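Local coordinates for protein glutamate--LysW ligase ArgX (Sulfolobus tokodaii, PDB 3VPB) that probably catalyses the ATP-dependent joining of glutamate to the C-terminal glutamate of the carrier protein LysW in arginine biosynthesis, at residues V4-I9 with A65-A70; D29-A34 with G45-A50; G85-T90 with A163-E168; E111-A116 with T148-R153. All blocks are in the same frame, centred on the assembly; numbering follows the deposited sequence.

Interaction 1: residues V4-I9 with A65-A70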
# COMPACT_ATOMS: atom_id res chain seq x y z
N VAL B 4 -15.25 -23.80 -19.91
CA VAL B 4 -15.07 -22.35 -19.81
C VAL B 4 -13.62 -22.04 -19.55
O VAL B 4 -12.99 -22.66 -18.70
CB VAL B 4 -16.04 -21.67 -18.78
CG1 VAL B 4 -15.82 -22.15 -17.38
CG2 VAL B 4 -15.92 -20.12 -18.87
N LEU B 5 -13.08 -21.07 -20.28
CA LEU B 5 -11.71 -20.63 -20.11
C LEU B 5 -11.78 -19.29 -19.39
O LEU B 5 -12.37 -18.37 -19.89
CB LEU B 5 -11.03 -20.49 -21.50
CG LEU B 5 -9.59 -19.95 -21.63
CD1 LEU B 5 -8.60 -20.86 -20.87
CD2 LEU B 5 -9.17 -19.86 -23.12
N ILE B 6 -11.23 -19.24 -18.17
CA ILE B 6 -11.38 -18.11 -17.28
C ILE B 6 -10.09 -17.30 -17.38
O ILE B 6 -9.00 -17.82 -17.14
CB ILE B 6 -11.56 -18.60 -15.81
CG1 ILE B 6 -12.87 -19.39 -15.64
CG2 ILE B 6 -11.46 -17.42 -14.81
CD1 ILE B 6 -14.15 -18.54 -15.88
N VAL B 7 -10.19 -16.02 -17.74
CA VAL B 7 -8.99 -15.24 -18.04
C VAL B 7 -9.12 -13.83 -17.43
O VAL B 7 -10.22 -13.42 -17.06
CB VAL B 7 -8.79 -15.10 -19.58
CG1 VAL B 7 -8.75 -16.50 -20.25
CG2 VAL B 7 -9.88 -14.21 -20.23
N ASP B 8 -7.99 -13.13 -17.28
CA ASP B 8 -8.06 -11.68 -17.05
C ASP B 8 -7.24 -10.94 -18.10
O ASP B 8 -7.75 -10.07 -18.82
CB ASP B 8 -7.73 -11.26 -15.59
CG ASP B 8 -6.40 -11.80 -15.07
OD1 ASP B 8 -6.15 -11.65 -13.83
OD2 ASP B 8 -5.58 -12.34 -15.84
N ILE B 9 -5.97 -11.29 -18.19
CA ILE B 9 -5.13 -10.81 -19.28
C ILE B 9 -4.86 -12.01 -20.18
O ILE B 9 -4.47 -13.07 -19.69
CB ILE B 9 -3.79 -10.21 -18.78
CG1 ILE B 9 -3.99 -8.82 -18.15
CG2 ILE B 9 -2.81 -10.07 -19.95
CD1 ILE B 9 -4.71 -8.79 -16.81
N ALA B 65 -13.02 -20.99 -6.90
CA ALA B 65 -13.93 -21.26 -5.78
C ALA B 65 -15.40 -21.07 -6.17
O ALA B 65 -16.25 -21.89 -5.81
CB ALA B 65 -13.59 -20.35 -4.62
N VAL B 66 -15.71 -19.98 -6.88
CA VAL B 66 -17.09 -19.72 -7.30
C VAL B 66 -17.59 -20.78 -8.28
O VAL B 66 -18.70 -21.27 -8.14
CB VAL B 66 -17.29 -18.33 -7.88
CG1 VAL B 66 -18.81 -18.11 -8.30
CG2 VAL B 66 -16.88 -17.25 -6.84
N LEU B 67 -16.74 -21.19 -9.23
CA LEU B 67 -17.10 -22.24 -10.21
C LEU B 67 -17.30 -23.61 -9.53
O LEU B 67 -18.25 -24.35 -9.85
CB LEU B 67 -16.04 -22.32 -11.32
CG LEU B 67 -16.14 -21.13 -12.30
CD1 LEU B 67 -14.78 -20.91 -12.95
CD2 LEU B 67 -17.21 -21.39 -13.39
N GLU B 68 -16.43 -23.94 -8.59
CA GLU B 68 -16.59 -25.17 -7.79
C GLU B 68 -17.90 -25.22 -7.02
O GLU B 68 -18.49 -26.28 -6.85
CB GLU B 68 -15.44 -25.29 -6.80
CG GLU B 68 -14.13 -25.53 -7.48
CD GLU B 68 -12.94 -25.53 -6.50
OE1 GLU B 68 -11.92 -26.12 -6.87
OE2 GLU B 68 -13.04 -24.98 -5.37
N ALA B 69 -18.33 -24.07 -6.52
CA ALA B 69 -19.57 -23.98 -5.76
C ALA B 69 -20.76 -24.30 -6.67
O ALA B 69 -21.79 -24.79 -6.20
CB ALA B 69 -19.70 -22.60 -5.16
N ALA B 70 -20.61 -24.06 -7.97
CA ALA B 70 -21.65 -24.42 -8.95
C ALA B 70 -21.53 -25.87 -9.45
O ALA B 70 -22.29 -26.29 -10.32
CB ALA B 70 -21.64 -23.46 -10.13
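Leu67, on helix 57-69, reaches to two residues of strand 2-7, Ile6 and Val4. The tight part is the meeting with Ile6. The two side chains come tip to tip, and CG1 of Ile6 lies 3.6 Å from CD1 of Leu67. CD1 of Ile6 lies 3.8 Å from the same Leu67 CD1. Leu67 CG stands anti to its own carbonyl carbon (chi1 -74°), which turns CG, with its two methyl groups, toward the strand. The looser part is at Val4. There only one methyl pair comes close, with CG1 of Val4 4.3 Å from CD2 of Leu67. No hydrogen bond links the two segments; the contact is purely apolar and fully buried. Leu67 also rests on Ala50 and Ile52 of strand 49-52, so it covers two neighbouring strands. The outer side of the helix is the more open one: Glu68 is partly exposed, though Ala65, Glu68 and Ala69 meet Ser92 of the second subunit. Helix 57-69 connects the parallel neighbours 49-52 and 73-75, a beta-alpha-beta crossover. A helix laid on a parallel sheet in this way is characteristic of the Rossmann-like preATP-grasp domain.

Interaction 2: residues D29-A34 with G45-A50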
# COMPACT_ATOMS: atom_id res chain seq x y z
N ASP B 29 -16.58 -21.41 -23.89
CA ASP B 29 -16.75 -19.94 -23.80
C ASP B 29 -15.55 -19.39 -23.07
O ASP B 29 -14.86 -20.12 -22.36
CB ASP B 29 -17.99 -19.58 -22.96
CG ASP B 29 -19.30 -20.01 -23.60
OD1 ASP B 29 -20.24 -20.33 -22.85
OD2 ASP B 29 -19.41 -20.01 -24.84
N ILE B 30 -15.30 -18.10 -23.21
CA ILE B 30 -14.28 -17.44 -22.43
C ILE B 30 -15.06 -16.50 -21.51
O ILE B 30 -15.95 -15.78 -21.96
CB ILE B 30 -13.33 -16.59 -23.31
CG1 ILE B 30 -12.44 -17.48 -24.19
CG2 ILE B 30 -12.48 -15.62 -22.43
CD1 ILE B 30 -11.80 -16.80 -25.40
N ILE B 31 -14.75 -16.52 -20.22
CA ILE B 31 -15.23 -15.46 -19.34
C ILE B 31 -14.03 -14.68 -18.83
O ILE B 31 -13.09 -15.26 -18.26
CB ILE B 31 -16.04 -15.98 -18.11
CG1 ILE B 31 -17.32 -16.66 -18.57
CG2 ILE B 31 -16.39 -14.81 -17.17
CD1 ILE B 31 -18.08 -17.36 -17.46
N ASN B 32 -14.04 -13.37 -19.07
CA ASN B 32 -12.99 -12.52 -18.53
C ASN B 32 -13.42 -12.01 -17.13
O ASN B 32 -14.33 -11.16 -17.01
CB ASN B 32 -12.69 -11.34 -19.47
CG ASN B 32 -11.46 -10.59 -19.04
OD1 ASN B 32 -11.34 -10.21 -17.87
ND2 ASN B 32 -10.52 -10.41 -19.95
N VAL B 33 -12.78 -12.52 -16.09
CA VAL B 33 -13.18 -12.20 -14.71
C VAL B 33 -12.63 -10.86 -14.22
O VAL B 33 -12.92 -10.46 -13.10
CB VAL B 33 -12.88 -13.33 -13.72
CG1 VAL B 33 -13.68 -14.59 -14.14
CG2 VAL B 33 -11.39 -13.65 -13.70
N ALA B 34 -11.85 -10.17 -15.06
CA ALA B 34 -11.58 -8.75 -14.81
C ALA B 34 -12.71 -7.86 -15.35
O ALA B 34 -12.66 -6.62 -15.22
CB ALA B 34 -10.25 -8.34 -15.42
N GLY B 45 -23.01 -23.95 -13.57
CA GLY B 45 -23.05 -25.40 -13.69
C GLY B 45 -23.35 -25.88 -15.11
O GLY B 45 -23.36 -27.08 -15.38
N ARG B 46 -23.60 -24.94 -16.01
CA ARG B 46 -23.70 -25.25 -17.43
C ARG B 46 -22.36 -25.72 -18.00
O ARG B 46 -22.33 -26.40 -19.03
CB ARG B 46 -24.26 -24.05 -18.20
CG ARG B 46 -23.30 -22.90 -18.45
CD ARG B 46 -24.07 -21.70 -19.00
NE ARG B 46 -23.26 -20.50 -19.19
CZ ARG B 46 -23.14 -19.52 -18.30
NH1 ARG B 46 -22.40 -18.46 -18.58
NH2 ARG B 46 -23.75 -19.60 -17.12
N TYR B 47 -21.25 -25.38 -17.31
CA TYR B 47 -19.92 -25.85 -17.73
C TYR B 47 -19.51 -27.09 -16.98
O TYR B 47 -19.76 -27.23 -15.78
CB TYR B 47 -18.85 -24.76 -17.55
CG TYR B 47 -19.20 -23.48 -18.25
CD1 TYR B 47 -19.21 -23.41 -19.65
CD2 TYR B 47 -19.53 -22.33 -17.53
CE1 TYR B 47 -19.53 -22.23 -20.30
CE2 TYR B 47 -19.86 -21.13 -18.18
CZ TYR B 47 -19.87 -21.11 -19.57
OH TYR B 47 -20.17 -19.93 -20.22
N ASP B 48 -18.91 -28.01 -17.71
CA ASP B 48 -18.39 -29.24 -17.14
C ASP B 48 -17.00 -29.04 -16.55
O ASP B 48 -16.68 -29.56 -15.46
CB ASP B 48 -18.41 -30.30 -18.23
CG ASP B 48 -19.83 -30.49 -18.79
OD1 ASP B 48 -20.72 -30.90 -18.01
OD2 ASP B 48 -20.08 -30.16 -19.96
N VAL B 49 -16.18 -28.23 -17.23
CA VAL B 49 -14.80 -28.03 -16.81
C VAL B 49 -14.45 -26.56 -17.00
O VAL B 49 -14.87 -25.95 -17.97
CB VAL B 49 -13.81 -28.87 -17.67
CG1 VAL B 49 -12.36 -28.52 -17.32
CG2 VAL B 49 -14.05 -30.36 -17.49
N ALA B 50 -13.69 -26.02 -16.05
CA ALA B 50 -13.17 -24.63 -16.15
C ALA B 50 -11.64 -24.67 -16.15
O ALA B 50 -11.03 -25.35 -15.33
CB ALA B 50 -13.68 -23.80 -14.97
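Tyr47 and Asp29 are joined by a short hydrogen bond at the edge of the N-terminal sheet. The tyrosine side chain can be followed outward. Its CB starts toward segment 29-34, and CG stands anti to the carbonyl carbon (chi1 -55°). The ring then packs against the side chain of the preceding residue. CG of Arg46 sits 3.8 Å above the Tyr47 ring plane, over its centre. At CE2 the ring meets two groups. CD1 of Ile31 approaches Tyr47 CE2 obliquely at 4.2 Å, and the guanidinium group of Arg46 turns a face to it, offset toward the rim. At the opposite edge, Tyr47 CE1 lies 3.3 Å from OD1 of Asp29. At the tip, Tyr47 OH donates to OD1 of Asp29 at 2.7 Å. The acceptor lies at the ring edge, in the ring plane, and uses its anti lone pair. The carboxylate stands nearly upright to the ring, at 87°. Arg46 NH1 adds a weak bond to the same hydroxyl, and Arg2 NH1 forms a salt bridge with the same OD1. A phenylalanine here would probably keep the ring packing but leave Asp29 OD1 without its hydroxyl donor and Arg46 NH1 without its weak acceptor. Asp29 and Ile31 belong to strand 27-32, the outermost on this side of the parallel sheet, while Tyr47 shortly precedes strand 49-52. Strand 2-7 runs between these two, and its Val4 touches Tyr47, Ile31 and Ala50. Ala50 in turn touches Leu67 of helix 57-69.

Interaction 3: residues G85-T90 with A163-E168. With ADP (adenosine-5'-diphosphate), chain L.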
# COMPACT_ATOMS: atom_id res chain seq x y z
N GLY B 85 0.11 -21.51 -4.74
CA GLY B 85 0.31 -20.06 -4.79
C GLY B 85 0.97 -19.50 -3.54
O GLY B 85 1.28 -18.30 -3.47
N ASP B 86 1.13 -20.33 -2.53
CA ASP B 86 1.77 -19.91 -1.29
C ASP B 86 2.97 -20.80 -0.97
O ASP B 86 2.80 -21.99 -0.66
CB ASP B 86 0.78 -19.93 -0.15
CG ASP B 86 1.31 -19.22 1.06
OD1 ASP B 86 0.75 -18.16 1.38
OD2 ASP B 86 2.31 -19.70 1.68
N LYS B 87 4.17 -20.23 -1.08
CA LYS B 87 5.39 -21.00 -0.90
C LYS B 87 5.52 -21.64 0.48
O LYS B 87 6.02 -22.76 0.58
CB LYS B 87 6.63 -20.18 -1.21
CG LYS B 87 6.73 -19.82 -2.70
CD LYS B 87 8.11 -19.27 -3.03
CE LYS B 87 8.24 -19.01 -4.54
NZ LYS B 87 7.41 -17.82 -4.92
N ILE B 88 5.02 -20.98 1.53
CA ILE B 88 5.09 -21.57 2.89
C ILE B 88 4.18 -22.79 2.99
O ILE B 88 4.58 -23.83 3.55
CB ILE B 88 4.82 -20.53 4.01
CG1 ILE B 88 5.94 -19.49 4.04
CG2 ILE B 88 4.61 -21.23 5.41
CD1 ILE B 88 5.63 -18.24 4.86
N LEU B 89 2.97 -22.67 2.44
CA LEU B 89 2.03 -23.81 2.46
C LEU B 89 2.56 -24.98 1.62
O LEU B 89 2.39 -26.15 2.00
CB LEU B 89 0.64 -23.35 1.96
CG LEU B 89 0.01 -22.21 2.76
CD1 LEU B 89 -1.39 -22.07 2.26
CD2 LEU B 89 0.04 -22.47 4.28
N THR B 90 3.17 -24.65 0.49
CA THR B 90 3.80 -25.66 -0.38
C THR B 90 4.94 -26.36 0.38
O THR B 90 4.99 -27.59 0.43
CB THR B 90 4.35 -25.03 -1.67
OG1 THR B 90 3.25 -24.59 -2.47
CG2 THR B 90 5.16 -26.03 -2.48
N ALA B 163 5.97 -11.69 5.45
CA ALA B 163 6.46 -12.96 5.94
C ALA B 163 7.74 -13.28 5.16
O ALA B 163 7.75 -13.17 3.94
CB ALA B 163 5.42 -14.04 5.72
N HIS B 164 8.80 -13.65 5.85
CA HIS B 164 10.07 -13.92 5.19
C HIS B 164 10.35 -15.41 5.17
O HIS B 164 10.39 -16.03 6.24
CB HIS B 164 11.22 -13.30 5.97
CG HIS B 164 11.16 -11.81 6.10
ND1 HIS B 164 12.07 -10.97 5.51
CD2 HIS B 164 10.34 -11.01 6.84
CE1 HIS B 164 11.81 -9.72 5.84
NE2 HIS B 164 10.75 -9.71 6.63
N ILE B 165 10.63 -15.93 3.98
CA ILE B 165 11.19 -17.28 3.85
C ILE B 165 12.70 -17.11 3.69
O ILE B 165 13.16 -16.63 2.66
CB ILE B 165 10.64 -18.04 2.64
CG1 ILE B 165 9.10 -18.04 2.67
CG2 ILE B 165 11.19 -19.49 2.63
CD1 ILE B 165 8.45 -18.65 1.39
N VAL B 166 13.45 -17.48 4.71
CA VAL B 166 14.88 -17.27 4.75
C VAL B 166 15.53 -18.62 4.51
O VAL B 166 15.39 -19.51 5.33
CB VAL B 166 15.30 -16.75 6.13
CG1 VAL B 166 16.82 -16.59 6.23
CG2 VAL B 166 14.55 -15.42 6.46
N GLN B 167 16.27 -18.77 3.41
CA GLN B 167 16.74 -20.11 3.08
C GLN B 167 18.13 -20.16 2.50
O GLN B 167 18.72 -19.15 2.11
CB GLN B 167 15.74 -20.85 2.16
CG GLN B 167 15.10 -20.01 1.11
CD GLN B 167 14.28 -20.78 0.06
OE1 GLN B 167 14.48 -20.54 -1.11
NE2 GLN B 167 13.35 -21.68 0.48
N GLU B 168 18.67 -21.36 2.48
CA GLU B 168 20.00 -21.57 1.91
C GLU B 168 20.00 -21.19 0.44
O GLU B 168 19.00 -21.37 -0.26
CB GLU B 168 20.45 -23.03 2.09
CG GLU B 168 19.55 -24.02 1.43
CD GLU B 168 20.10 -25.45 1.50
OE1 GLU B 168 21.34 -25.63 1.36
OE2 GLU B 168 19.28 -26.38 1.69
PB ADP L . 9.08 -17.16 -8.13
O1B ADP L . 7.77 -17.74 -7.76
O2B ADP L . 9.69 -17.65 -9.44
O3B ADP L . 9.19 -15.66 -8.01
PA ADP L . 11.25 -18.72 -7.00
O1A ADP L . 11.38 -19.19 -5.55
O2A ADP L . 11.06 -19.67 -8.15
O3A ADP L . 10.07 -17.62 -6.95
O5' ADP L . 12.56 -17.83 -7.27
C5' ADP L . 12.86 -17.22 -8.53
C4' ADP L . 14.30 -17.52 -8.91
O4' ADP L . 15.16 -17.13 -7.83
C3' ADP L . 14.51 -19.03 -9.08
O3' ADP L . 14.27 -19.43 -10.44
C2' ADP L . 15.97 -19.20 -8.71
O2' ADP L . 16.81 -18.86 -9.82
C1' ADP L . 16.15 -18.14 -7.66
N9 ADP L . 16.00 -18.72 -6.31
C8 ADP L . 14.90 -18.67 -5.51
N7 ADP L . 15.19 -19.27 -4.34
C5 ADP L . 16.47 -19.69 -4.39
C6 ADP L . 17.38 -20.42 -3.51
N6 ADP L . 16.98 -20.78 -2.28
N1 ADP L . 18.67 -20.63 -3.93
C2 ADP L . 19.09 -20.25 -5.14
N3 ADP L . 18.28 -19.60 -6.01
C4 ADP L . 16.99 -19.32 -5.68
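The flat groups here, the Gln167 amide and the adenine of ADP, meet through polar atoms and not by stacking. The adenine N6 gives a nearly straight bond to OE1 of Gln167, 2.8 Å long with an angle of 164° at the hydrogen. N6 of ADP makes a second bond, of 2.9 Å, to the backbone O of Glu168. Lys127 NZ also binds Gln167 OE1, and the amide nitrogen is held by Ser104 and Tyr91. Further back on strand 164-168, Ile165 packs against the start of helix 87-96. Ile165 CD1 is 3.5 Å from CB of Lys87. Ile165 CG1 is 3.7 Å from CG1 of Ile88 as the two isoleucines slide past each other in opposite directions. Beyond CB the Lys87 chain leads away from strand 164-168 and bends at its last torsion (72°), which brings Lys87 NZ to within 2.9 Å of ADP O1B. A methionine in its place would probably cost that phosphate oxygen this positive partner. Asp86 caps the helix, Asp86 OD2 accepting from Leu89 N at 3.1 Å. Adenine held by a strand and phosphate by a lysine are features of the nucleotide site of the ATP-grasp fold.

Interaction 4: residues E111-A116 with T148-R153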
# COMPACT_ATOMS: atom_id res chain seq x y z
N GLU B 111 11.82 -8.17 13.39
CA GLU B 111 12.63 -8.68 14.49
C GLU B 111 13.01 -10.14 14.26
O GLU B 111 14.17 -10.52 14.39
CB GLU B 111 11.87 -8.57 15.82
CG GLU B 111 12.64 -9.21 16.98
CD GLU B 111 11.91 -9.12 18.31
OE1 GLU B 111 10.92 -8.37 18.41
OE2 GLU B 111 12.36 -9.77 19.28
N ALA B 112 12.01 -10.95 13.92
CA ALA B 112 12.27 -12.35 13.63
C ALA B 112 13.18 -12.56 12.41
O ALA B 112 13.98 -13.48 12.39
CB ALA B 112 10.97 -13.10 13.44
N ALA B 113 13.04 -11.72 11.38
CA ALA B 113 13.88 -11.83 10.17
C ALA B 113 15.37 -11.66 10.51
O ALA B 113 16.24 -12.44 10.06
CB ALA B 113 13.44 -10.82 9.10
N LEU B 114 15.66 -10.65 11.32
CA LEU B 114 17.05 -10.39 11.71
C LEU B 114 17.62 -11.56 12.50
O LEU B 114 18.76 -11.98 12.22
CB LEU B 114 17.22 -9.05 12.43
CG LEU B 114 18.68 -8.66 12.75
CD1 LEU B 114 19.52 -8.41 11.47
CD2 LEU B 114 18.69 -7.44 13.66
N LYS B 115 16.85 -12.08 13.46
CA LYS B 115 17.20 -13.35 14.15
C LYS B 115 17.47 -14.54 13.22
O LYS B 115 18.44 -15.30 13.42
CB LYS B 115 16.15 -13.72 15.18
CG LYS B 115 16.18 -12.81 16.39
CD LYS B 115 15.02 -13.10 17.35
CE LYS B 115 15.00 -12.02 18.43
NZ LYS B 115 13.83 -12.21 19.33
N ALA B 116 16.62 -14.70 12.21
CA ALA B 116 16.82 -15.73 11.19
C ALA B 116 18.14 -15.59 10.44
O ALA B 116 18.85 -16.58 10.26
CB ALA B 116 15.64 -15.78 10.19
N THR B 148 18.51 -3.52 5.17
CA THR B 148 17.77 -2.69 4.22
C THR B 148 16.61 -3.45 3.59
O THR B 148 15.53 -2.90 3.41
CB THR B 148 18.67 -1.96 3.18
OG1 THR B 148 17.87 -0.98 2.49
CG2 THR B 148 19.21 -2.91 2.17
N ILE B 149 16.80 -4.74 3.33
CA ILE B 149 15.68 -5.56 2.83
C ILE B 149 14.57 -5.66 3.87
O ILE B 149 13.38 -5.50 3.54
CB ILE B 149 16.16 -6.98 2.33
CG1 ILE B 149 17.14 -6.85 1.16
CG2 ILE B 149 14.94 -7.88 1.92
CD1 ILE B 149 16.58 -6.13 -0.07
N ILE B 150 14.92 -5.91 5.12
CA ILE B 150 13.91 -5.94 6.19
C ILE B 150 13.08 -4.66 6.20
O ILE B 150 11.85 -4.72 6.28
CB ILE B 150 14.56 -6.17 7.57
CG1 ILE B 150 14.99 -7.64 7.69
CG2 ILE B 150 13.60 -5.82 8.70
CD1 ILE B 150 15.90 -7.91 8.91
N GLU B 151 13.75 -3.52 6.10
CA GLU B 151 13.04 -2.24 6.12
C GLU B 151 12.09 -2.10 4.94
O GLU B 151 10.96 -1.61 5.09
CB GLU B 151 14.04 -1.06 6.08
CG GLU B 151 14.77 -0.79 7.38
CD GLU B 151 15.59 0.52 7.36
OE1 GLU B 151 16.04 0.96 8.44
OE2 GLU B 151 15.78 1.09 6.26
N HIS B 152 12.57 -2.49 3.76
CA HIS B 152 11.75 -2.45 2.56
C HIS B 152 10.52 -3.35 2.65
O HIS B 152 9.43 -2.90 2.25
CB HIS B 152 12.58 -2.78 1.32
CG HIS B 152 13.43 -1.63 0.84
ND1 HIS B 152 14.58 -1.23 1.50
CD2 HIS B 152 13.29 -0.81 -0.22
CE1 HIS B 152 15.10 -0.19 0.86
NE2 HIS B 152 14.34 0.08 -0.18
N ARG B 153 10.67 -4.58 3.18
CA ARG B 153 9.50 -5.47 3.29
C ARG B 153 8.43 -4.88 4.23
O ARG B 153 7.23 -5.11 4.04
CB ARG B 153 9.88 -6.88 3.76
CG ARG B 153 10.85 -7.65 2.87
CD ARG B 153 10.22 -8.22 1.60
NE ARG B 153 11.30 -8.78 0.77
CZ ARG B 153 11.80 -10.01 0.89
NH1 ARG B 153 11.30 -10.85 1.78
NH2 ARG B 153 12.82 -10.38 0.11
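This is a small apolar helix-to-helix contact, with helix 110-120 packed beside helix 143-153 in the ATP-grasp domain. The backbones come closest at Ala113 and Ile150, whose CA atoms are 7.1 Å apart. Ile150 does most of the touching. Ile150 CG1 lies 3.8 Å from CB of Ala113. The CG1 branch is anti to the carbonyl carbon (chi1 -74°) and runs on extended, and CD1 passes over to the next residue of the other helix. There Ile150 CD1 meets the backbone N of Leu114 at 3.7 Å and CB of Leu114 at 3.9 Å. Both helices lie on one face of the four-stranded sheet, helices layered on an antiparallel sheet as in the ATP-grasp fold, and His164 of strand 164-168 touches Ala113 and Arg153. Polar bonds lie away from the contact. Lys115 NZ forms a salt bridge of 2.8 Å with Glu111 OE2, and also pairs with Glu36 of the second subunit. Glu111 OE1 pairs with Arg45 of the carrier protein LysW. On the other helix, Thr148 O accepts from His152 N and, at 2.7 Å, from His152 ND1, the two donors coming from opposite faces of its carbonyl plane. His152 lies at the third-subunit interface, where its NE2 bonds to Arg153 NE of that subunit.

Overall arrangement
The four contacts form two pairs. Interactions 1 and 2 share the N-terminal parallel sheet, with centres about 5 Å apart. Leu5 N and Asp29 O probably bond across it at 2.9 Å, and interaction 2 is nested within the loop closed by interaction 1. Interactions 3 and 4 belong to the ATP-grasp domain, with centres about 15 Å apart. They touch where His164 CE1 meets Ala113 CB at 3.8 Å. The pairs are far apart: interactions 1 and 3 have centres about 27 Å apart, and 2 and 4 about 42 Å. Interaction 3 contributes Lys87, Gln167 and Glu168 to the ADP pocket, and its Lys87 side chain is about 4 Å from the bound zinc ion. All four touch the second subunit.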